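Local coordinates for capsular polysaccharide biosynthesis protein (Vibrio cholerae, PDB 1XPJ), which is of uncertain function but belongs to the haloacid dehalogenase-like hydrolases and may act as a phosphatase in capsular polysaccharide metabolism, at the interface of chains A and B. Coordinates in Å, arbitrary orientation; residue numbers count along the deposited sequence, not the author numbering. Chains: chain A/B, hypothetical protein.

Contact 1: the interface of chains A and B. Residues chain A 5, 11, 101-104; chain B 95-98.
Between A:Ile5 on one side and A:Val102 on the other, strand 95-97 of chain B is held by its backbone in parallel pairing, lying between strands 3-6 and 101-102 of chain A in an arrangement that looks like an exchange of strands between two copies, if this pair is the biological one. On the A:Ile5 side, the amide N of A:Ile5 donates to the carbonyl O of B:Phe95 at 2.9 Å, and the N of B:Ile97 returns a bond to A:Ile5 O at 2.8 Å. On the other flank, A:Val102 N gives its hydrogen to B:Tyr96 O at 2.9 Å. The pairing ends with B:Asp98 N reaching A:Val102 O at 3.1 Å, longer and less straight.

Apolar contacts flank the strand. A:Ile5 and the B:Tyr96 ring lie side by side and point the same way; CB of A:Ile5 presses on ring atom CD1 at 3.4 Å, while its CG1 branch lies beside CE1. Away from this pair, the CG2 methyl of A:Val102 meets B:Phe95 CE1 at 3.8 Å and also approaches CG1 of B:Ile97. The phenyl ring is brought there by a chi1 of 59°, with CG between backbone N and carbonyl carbon. A:Thr11, of the family's DXDGT motif, adds a further apolar contact, its side chain crossing that of B:Ile97 at nearly a right angle. Its CG2 methyl touches CG2 of B:Ile97 at 3.6 Å.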
loop_
_atom_site.group_PDB
_atom_site.type_symbol
_atom_site.label_atom_id
_atom_site.label_comp_id
_atom_site.label_asym_id
_atom_site.label_seq_id
_atom_site.Cartn_x
_atom_site.Cartn_y
_atom_site.Cartn_z
ATOM N N ILE A 5 15.046 -9.249 0.131
ATOM C CA ILE A 5 14.055 -8.605 -0.705
ATOM C C ILE A 5 14.565 -8.681 -2.150
ATOM O O ILE A 5 15.568 -8.043 -2.515
ATOM C CB ILE A 5 13.800 -7.150 -0.221
ATOM C CG1 ILE A 5 13.656 -7.104 1.307
ATOM C CG2 ILE A 5 12.577 -6.524 -0.922
ATOM C CD1 ILE A 5 12.509 -7.945 1.872
ATOM N N THR A 11 16.369 -10.142 -12.311
ATOM C CA THR A 11 17.085 -10.689 -11.161
ATOM C C THR A 11 16.870 -12.182 -11.114
ATOM O O THR A 11 17.831 -12.945 -11.072
ATOM C CB THR A 11 16.574 -10.046 -9.847
ATOM O OG1 THR A 11 17.057 -8.707 -9.773
ATOM C CG2 THR A 11 17.196 -10.709 -8.607
ATOM N N ALA A 101 21.995 -2.640 -1.009
ATOM C CA ALA A 101 21.598 -3.270 -2.257
ATOM C C ALA A 101 22.749 -3.993 -2.925
ATOM O O ALA A 101 23.849 -3.469 -2.995
ATOM C CB ALA A 101 21.007 -2.270 -3.190
ATOM N N VAL A 102 22.488 -5.209 -3.398
ATOM C CA VAL A 102 23.409 -5.894 -4.285
ATOM C C VAL A 102 22.753 -6.243 -5.610
ATOM O O VAL A 102 21.556 -6.518 -5.681
ATOM C CB VAL A 102 24.052 -7.181 -3.649
ATOM C CG1 VAL A 102 24.696 -6.861 -2.286
ATOM C CG2 VAL A 102 23.055 -8.338 -3.564
ATOM N N ARG A 103 23.559 -6.218 -6.668
ATOM C CA ARG A 103 23.103 -6.653 -7.976
ATOM C C ARG A 103 23.121 -8.189 -8.064
ATOM O O ARG A 103 23.912 -8.826 -7.371
ATOM C CB ARG A 103 23.944 -5.990 -9.068
ATOM C CG ARG A 103 23.870 -4.451 -9.024
ATOM C CD ARG A 103 24.696 -3.731 -10.116
ATOM N NE ARG A 103 26.123 -3.667 -9.804
ATOM C CZ ARG A 103 26.667 -2.865 -8.891
ATOM N NH1 ARG A 103 25.909 -2.035 -8.184
ATOM N NH2 ARG A 103 27.982 -2.890 -8.684
ATOM N N PRO A 104 22.263 -8.788 -8.902
ATOM C CA PRO A 104 22.142 -10.252 -8.942
ATOM C C PRO A 104 23.452 -10.951 -9.304
ATOM O O PRO A 104 23.639 -12.081 -8.849
ATOM C CB PRO A 104 21.039 -10.508 -9.989
ATOM C CG PRO A 104 20.363 -9.204 -10.187
ATOM C CD PRO A 104 21.367 -8.142 -9.877
ATOM N N PHE B 95 18.989 -7.890 3.181
ATOM C CA PHE B 95 19.336 -6.979 2.097
ATOM C C PHE B 95 18.473 -7.135 0.846
ATOM O O PHE B 95 17.659 -8.077 0.713
ATOM C CB PHE B 95 20.839 -7.023 1.738
ATOM C CG PHE B 95 21.353 -8.388 1.316
ATOM C CD1 PHE B 95 21.379 -8.753 -0.023
ATOM C CD2 PHE B 95 21.850 -9.283 2.258
ATOM C CE1 PHE B 95 21.861 -10.010 -0.422
ATOM C CE2 PHE B 95 22.346 -10.537 1.884
ATOM C CZ PHE B 95 22.362 -10.902 0.546
ATOM N N TYR B 96 18.692 -6.195 -0.069
ATOM C CA TYR B 96 17.912 -6.054 -1.277
ATOM C C TYR B 96 18.730 -6.567 -2.465
ATOM O O TYR B 96 19.947 -6.340 -2.509
ATOM C CB TYR B 96 17.534 -4.585 -1.432
ATOM C CG TYR B 96 16.744 -4.058 -0.242
ATOM C CD1 TYR B 96 15.351 -4.092 -0.233
ATOM C CD2 TYR B 96 17.397 -3.549 0.890
ATOM C CE1 TYR B 96 14.626 -3.632 0.864
ATOM C CE2 TYR B 96 16.681 -3.094 1.988
ATOM C CZ TYR B 96 15.298 -3.140 1.970
ATOM O OH TYR B 96 14.581 -2.677 3.056
ATOM N N ILE B 97 18.076 -7.297 -3.377
ATOM C CA ILE B 97 18.691 -7.773 -4.617
ATOM C C ILE B 97 17.883 -7.240 -5.797
ATOM O O ILE B 97 16.643 -7.407 -5.844
ATOM C CB ILE B 97 18.771 -9.332 -4.687
ATOM C CG1 ILE B 97 19.454 -9.902 -3.437
ATOM C CG2 ILE B 97 19.503 -9.773 -5.966
ATOM C CD1 ILE B 97 19.167 -11.358 -3.195
ATOM N N ASP B 98 18.594 -6.608 -6.738
ATOM C CA ASP B 98 17.973 -5.865 -7.832
ATOM C C ASP B 98 19.002 -5.591 -8.939
ATOM O O ASP B 98 20.115 -5.162 -8.632
ATOM C CB ASP B 98 17.437 -4.543 -7.273
ATOM C CG ASP B 98 16.522 -3.817 -8.237
ATOM O OD1 ASP B 98 16.710 -3.909 -9.478
ATOM O OD2 ASP B 98 15.574 -3.106 -7.837
#

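Contact 2: the interface of chains A and B. Residues chain A 101-103, 106, 118; chain B 101-103, 106, 118.
A:Arg103 and B:Glu106 meet tip to tip, and B:Arg103 and A:Glu106 do the same, forming a reciprocal pair of arginine-glutamate salt bridges about the two-fold axis. Each guanidinium grips the opposite carboxylate end-on, one nitrogen to each oxygen. NH2 of A:Arg103 reaches the syn lone pair of B:Glu106 OE2 at 2.7 Å, and NH1 meets OE1 at 2.9 Å from the syn side, somewhat out of the carboxylate plane. The two planes are 31° apart. The same NH1 also donates in the guanidinium plane to the carbonyl O of B:Ala101, at 3.2 Å. NH1 thus serves two acceptors, and with the NH2 bond these hold the rotation of the group.

A leucine of the partner covers one face of each guanidinium. CD2 of B:Leu118 lies over the centre of the A:Arg103 group, 3.4 Å from CZ, whereas CD1 of A:Leu118 sits nearer the rim of B:Arg103. The opposite face of each guanidinium carries OE1 of its own chain's glutamate. The two arginine tips come close together, NH2 to NH2 at 4.0 Å, a repulsion that the neighbouring carboxylates would presumably offset.

Further out, each carboxylate is positioned from its own chain: A:Arg103 N donates to the anti lone pair of A:Glu106 OE1 at 3.0 Å. The arginine chain bends at chi3, -79° in A:Arg103, to turn its tip across the interface. A water links B:Arg103 NE with A:Leu118 O, and the A:Ala101 and B:Ala101 CB methyls meet at 3.6 Å.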
loop_
_atom_site.group_PDB
_atom_site.type_symbol
_atom_site.label_atom_id
_atom_site.label_comp_id
_atom_site.label_asym_id
_atom_site.label_seq_id
_atom_site.Cartn_x
_atom_site.Cartn_y
_atom_site.Cartn_z
ATOM N N ALA A 101 21.995 -2.640 -1.009
ATOM C CA ALA A 101 21.598 -3.270 -2.257
ATOM C C ALA A 101 22.749 -3.993 -2.925
ATOM O O ALA A 101 23.849 -3.469 -2.995
ATOM C CB ALA A 101 21.007 -2.270 -3.190
ATOM N N VAL A 102 22.488 -5.209 -3.398
ATOM C CA VAL A 102 23.409 -5.894 -4.285
ATOM C C VAL A 102 22.753 -6.243 -5.610
ATOM O O VAL A 102 21.556 -6.518 -5.681
ATOM C CB VAL A 102 24.052 -7.181 -3.649
ATOM C CG1 VAL A 102 24.696 -6.861 -2.286
ATOM C CG2 VAL A 102 23.055 -8.338 -3.564
ATOM N N ARG A 103 23.559 -6.218 -6.668
ATOM C CA ARG A 103 23.103 -6.653 -7.976
ATOM C C ARG A 103 23.121 -8.189 -8.064
ATOM O O ARG A 103 23.912 -8.826 -7.371
ATOM C CB ARG A 103 23.944 -5.990 -9.068
ATOM C CG ARG A 103 23.870 -4.451 -9.024
ATOM C CD ARG A 103 24.696 -3.731 -10.116
ATOM N NE ARG A 103 26.123 -3.667 -9.804
ATOM C CZ ARG A 103 26.667 -2.865 -8.891
ATOM N NH1 ARG A 103 25.909 -2.035 -8.184
ATOM N NH2 ARG A 103 27.982 -2.890 -8.684
ATOM N N GLU A 106 26.488 -9.869 -8.298
ATOM C CA GLU A 106 27.238 -9.878 -7.041
ATOM C C GLU A 106 26.704 -10.949 -6.079
ATOM O O GLU A 106 27.482 -11.640 -5.436
ATOM C CB GLU A 106 27.198 -8.509 -6.359
ATOM C CG GLU A 106 27.791 -7.380 -7.190
ATOM C CD GLU A 106 27.610 -6.016 -6.547
ATOM O OE1 GLU A 106 26.445 -5.635 -6.264
ATOM O OE2 GLU A 106 28.638 -5.329 -6.331
ATOM N N LEU A 118 30.920 -5.616 1.594
ATOM C CA LEU A 118 30.471 -4.539 0.701
ATOM C C LEU A 118 29.750 -3.471 1.499
ATOM O O LEU A 118 29.944 -2.284 1.287
ATOM C CB LEU A 118 29.493 -5.063 -0.365
ATOM C CG LEU A 118 29.968 -5.724 -1.663
ATOM C CD1 LEU A 118 28.750 -6.093 -2.515
ATOM C CD2 LEU A 118 30.979 -4.857 -2.448
ATOM N N ALA B 101 20.123 -1.790 -9.056
ATOM C CA ALA B 101 20.476 -1.226 -7.763
ATOM C C ALA B 101 21.903 -0.705 -7.749
ATOM O O ALA B 101 22.813 -1.398 -8.193
ATOM C CB ALA B 101 20.313 -2.269 -6.693
ATOM N N VAL B 102 22.094 0.514 -7.242
ATOM C CA VAL B 102 23.426 0.988 -6.889
ATOM C C VAL B 102 23.548 1.375 -5.418
ATOM O O VAL B 102 22.584 1.816 -4.787
ATOM C CB VAL B 102 23.970 2.162 -7.802
ATOM C CG1 VAL B 102 23.898 1.794 -9.296
ATOM C CG2 VAL B 102 23.281 3.488 -7.501
ATOM N N ARG B 103 24.754 1.184 -4.886
ATOM C CA ARG B 103 25.093 1.619 -3.545
ATOM C C ARG B 103 25.476 3.109 -3.537
ATOM O O ARG B 103 26.020 3.619 -4.517
ATOM C CB ARG B 103 26.215 0.739 -2.994
ATOM C CG ARG B 103 25.781 -0.728 -2.795
ATOM C CD ARG B 103 26.853 -1.635 -2.142
ATOM N NE ARG B 103 27.942 -1.966 -3.057
ATOM C CZ ARG B 103 27.877 -2.895 -4.007
ATOM N NH1 ARG B 103 26.767 -3.602 -4.178
ATOM N NH2 ARG B 103 28.925 -3.119 -4.792
ATOM N N GLU B 106 28.726 4.141 -4.925
ATOM C CA GLU B 106 28.857 4.018 -6.379
ATOM C C GLU B 106 28.171 5.207 -7.060
ATOM O O GLU B 106 28.713 5.776 -7.992
ATOM C CB GLU B 106 28.293 2.684 -6.896
ATOM C CG GLU B 106 28.934 1.432 -6.289
ATOM C CD GLU B 106 28.247 0.142 -6.722
ATOM O OE1 GLU B 106 27.060 -0.058 -6.371
ATOM O OE2 GLU B 106 28.890 -0.682 -7.419
ATOM N N LEU B 118 27.393 -0.465 -15.543
ATOM C CA LEU B 118 27.202 -1.442 -14.461
ATOM C C LEU B 118 26.002 -2.338 -14.752
ATOM O O LEU B 118 26.052 -3.548 -14.563
ATOM C CB LEU B 118 26.965 -0.713 -13.131
ATOM C CG LEU B 118 27.726 -1.106 -11.860
ATOM C CD1 LEU B 118 29.237 -1.158 -12.068
ATOM C CD2 LEU B 118 27.367 -0.139 -10.735
HETATM O O HOH W 1 30.242 -1.233 -1.431
#

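Contact 3: the interface of chains A and B. Residues chain A 7, 87, 90, 95-96; chain B 5, 98-101.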
loop_
_atom_site.group_PDB
_atom_site.type_symbol
_atom_site.label_atom_id
_atom_site.label_comp_id
_atom_site.label_asym_id
_atom_site.label_seq_id
_atom_site.Cartn_x
_atom_site.Cartn_y
_atom_site.Cartn_z
ATOM N N ASP A 7 14.023 -8.598 -6.300
ATOM C CA ASP A 7 13.342 -8.141 -7.503
ATOM C C ASP A 7 13.060 -9.367 -8.394
ATOM O O ASP A 7 13.661 -10.436 -8.201
ATOM C CB ASP A 7 14.247 -7.134 -8.208
ATOM C CG ASP A 7 13.569 -6.411 -9.355
ATOM O OD1 ASP A 7 12.381 -6.056 -9.259
ATOM O OD2 ASP A 7 14.181 -6.130 -10.411
ATOM N N LYS A 87 5.621 -2.271 -6.330
ATOM C CA LYS A 87 6.909 -1.595 -6.181
ATOM C C LYS A 87 6.908 -0.396 -7.134
ATOM O O LYS A 87 6.410 -0.508 -8.264
ATOM C CB LYS A 87 8.029 -2.557 -6.586
ATOM C CG LYS A 87 9.412 -2.173 -6.099
ATOM C CD LYS A 87 10.484 -2.826 -6.967
ATOM C CE LYS A 87 11.874 -2.553 -6.434
ATOM N NZ LYS A 87 12.857 -3.495 -7.032
ATOM N N CYS A 90 10.765 2.661 -11.757
ATOM C CA CYS A 90 11.768 3.689 -12.051
ATOM C C CYS A 90 11.858 4.199 -13.496
ATOM O O CYS A 90 12.613 5.128 -13.748
ATOM C CB CYS A 90 13.165 3.257 -11.602
ATOM S SG CYS A 90 13.746 1.710 -12.313
ATOM N N PHE A 95 16.797 4.092 -11.659
ATOM C CA PHE A 95 17.416 3.044 -10.836
ATOM C C PHE A 95 17.221 3.277 -9.341
ATOM O O PHE A 95 16.756 4.347 -8.904
ATOM C CB PHE A 95 18.911 2.826 -11.178
ATOM C CG PHE A 95 19.787 4.085 -11.103
ATOM C CD1 PHE A 95 20.472 4.408 -9.936
ATOM C CD2 PHE A 95 19.952 4.901 -12.204
ATOM C CE1 PHE A 95 21.288 5.558 -9.866
ATOM C CE2 PHE A 95 20.760 6.036 -12.158
ATOM C CZ PHE A 95 21.437 6.365 -10.998
ATOM N N TYR A 96 17.571 2.261 -8.564
ATOM C CA TYR A 96 17.414 2.311 -7.130
ATOM C C TYR A 96 18.752 2.630 -6.482
ATOM O O TYR A 96 19.788 2.190 -6.984
ATOM C CB TYR A 96 16.831 0.997 -6.635
ATOM C CG TYR A 96 15.501 0.692 -7.284
ATOM C CD1 TYR A 96 14.299 0.963 -6.619
ATOM C CD2 TYR A 96 15.435 0.144 -8.583
ATOM C CE1 TYR A 96 13.058 0.697 -7.222
ATOM C CE2 TYR A 96 14.199 -0.124 -9.197
ATOM C CZ TYR A 96 13.015 0.156 -8.508
ATOM O OH TYR A 96 11.788 -0.108 -9.101
ATOM N N ILE B 5 14.921 6.081 -7.275
ATOM C CA ILE B 5 14.298 5.580 -6.049
ATOM C C ILE B 5 15.387 5.467 -4.980
ATOM O O ILE B 5 16.269 4.591 -5.062
ATOM C CB ILE B 5 13.590 4.213 -6.290
ATOM C CG1 ILE B 5 12.796 4.212 -7.597
ATOM C CG2 ILE B 5 12.695 3.820 -5.087
ATOM C CD1 ILE B 5 11.830 5.374 -7.759
ATOM N N ASP B 98 18.594 -6.608 -6.738
ATOM C CA ASP B 98 17.973 -5.865 -7.832
ATOM C C ASP B 98 19.002 -5.591 -8.939
ATOM O O ASP B 98 20.115 -5.162 -8.632
ATOM C CB ASP B 98 17.437 -4.543 -7.273
ATOM C CG ASP B 98 16.522 -3.817 -8.237
ATOM O OD1 ASP B 98 16.710 -3.909 -9.478
ATOM O OD2 ASP B 98 15.574 -3.106 -7.837
ATOM N N ASP B 99 18.637 -5.815 -10.205
ATOM C CA ASP B 99 19.547 -5.556 -11.336
ATOM C C ASP B 99 19.780 -4.079 -11.656
ATOM O O ASP B 99 20.719 -3.757 -12.385
ATOM C CB ASP B 99 19.169 -6.349 -12.607
ATOM C CG ASP B 99 17.873 -5.870 -13.268
ATOM O OD1 ASP B 99 17.036 -5.229 -12.612
ATOM O OD2 ASP B 99 17.586 -6.112 -14.453
ATOM N N ARG B 100 18.921 -3.200 -11.127
ATOM C CA ARG B 100 19.092 -1.755 -11.273
ATOM C C ARG B 100 19.468 -1.070 -9.959
ATOM O O ARG B 100 19.187 0.103 -9.782
ATOM C CB ARG B 100 17.844 -1.088 -11.864
ATOM C CG ARG B 100 17.312 -1.717 -13.135
ATOM C CD ARG B 100 17.984 -1.244 -14.411
ATOM N NE ARG B 100 17.829 0.193 -14.624
ATOM C CZ ARG B 100 18.361 0.860 -15.641
ATOM N NH1 ARG B 100 19.080 0.218 -16.554
ATOM N NH2 ARG B 100 18.177 2.170 -15.751
ATOM N N ALA B 101 20.123 -1.790 -9.056
ATOM C CA ALA B 101 20.476 -1.226 -7.763
ATOM C C ALA B 101 21.903 -0.705 -7.749
ATOM O O ALA B 101 22.813 -1.398 -8.193
ATOM C CB ALA B 101 20.313 -2.269 -6.693
#
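A:Lys87 and B:Asp98 approach tip to tip, joining a lysine of one chain to an aspartate of the other in what is probably a shared active site. The extended lysine chain brings NZ to OD2 of B:Asp98 at 2.9 Å in a salt bridge, approaching from above the carboxylate plane. NZ also makes a longer, weak bond to OD1 of A:Asp7, the aspartate that serves as nucleophile in this hydrolase family.

The carboxylates of A:Asp7 and B:Asp98 are stacked, their planes 28° apart, with OD2 of the first 3.5 Å from OD1 of the second. B:Asp98 CG is anti to its backbone N (chi1 -168°), which turns the carboxylate toward chain A. Its OD1 is held in turn by B:Arg100 N at 2.8 Å, a second-shell bond within chain B. B:Asp99 points its OD1 toward the same A:Asp7 oxygen. Such a cluster of acidic groups would suit the metal ion that related enzymes use.

The A:Tyr96 ring stands between two chain B neighbours. Its CD1 side lies alongside B:Ile5, while its CD2 side faces OD2 of B:Asp98 at 3.3 Å, ring and carboxylate 44° apart and the side chains crossing at about a right angle. Over one ring face, offset toward the rim, sits A:Lys87 NZ. Backbone bonds hold this strand on both flanks: B:Ile5 N to A:Phe95 O, and A:Tyr96 N to B:Arg100 O at 3.0 Å.

All three contacts belong to one two-fold symmetric interface. The C-alpha centres of contact 1 and contact 2 lie about 7 Å apart, those of contact 1 and contact 3 about 8 Å, and those of contact 2 and contact 3 about 10 Å. A:Ala101, A:Val102 and A:Arg103 run from contact 1 into contact 2; B:Asp98 joins contact 1 to contact 3, and B:Ala101 joins contact 2 to contact 3. Strand 95-97 and its following residues thus link sheet pairing, salt bridges and the probable catalytic site; if the pair exists in solution, pairing and activity may be coupled, although the structure alone does not show this.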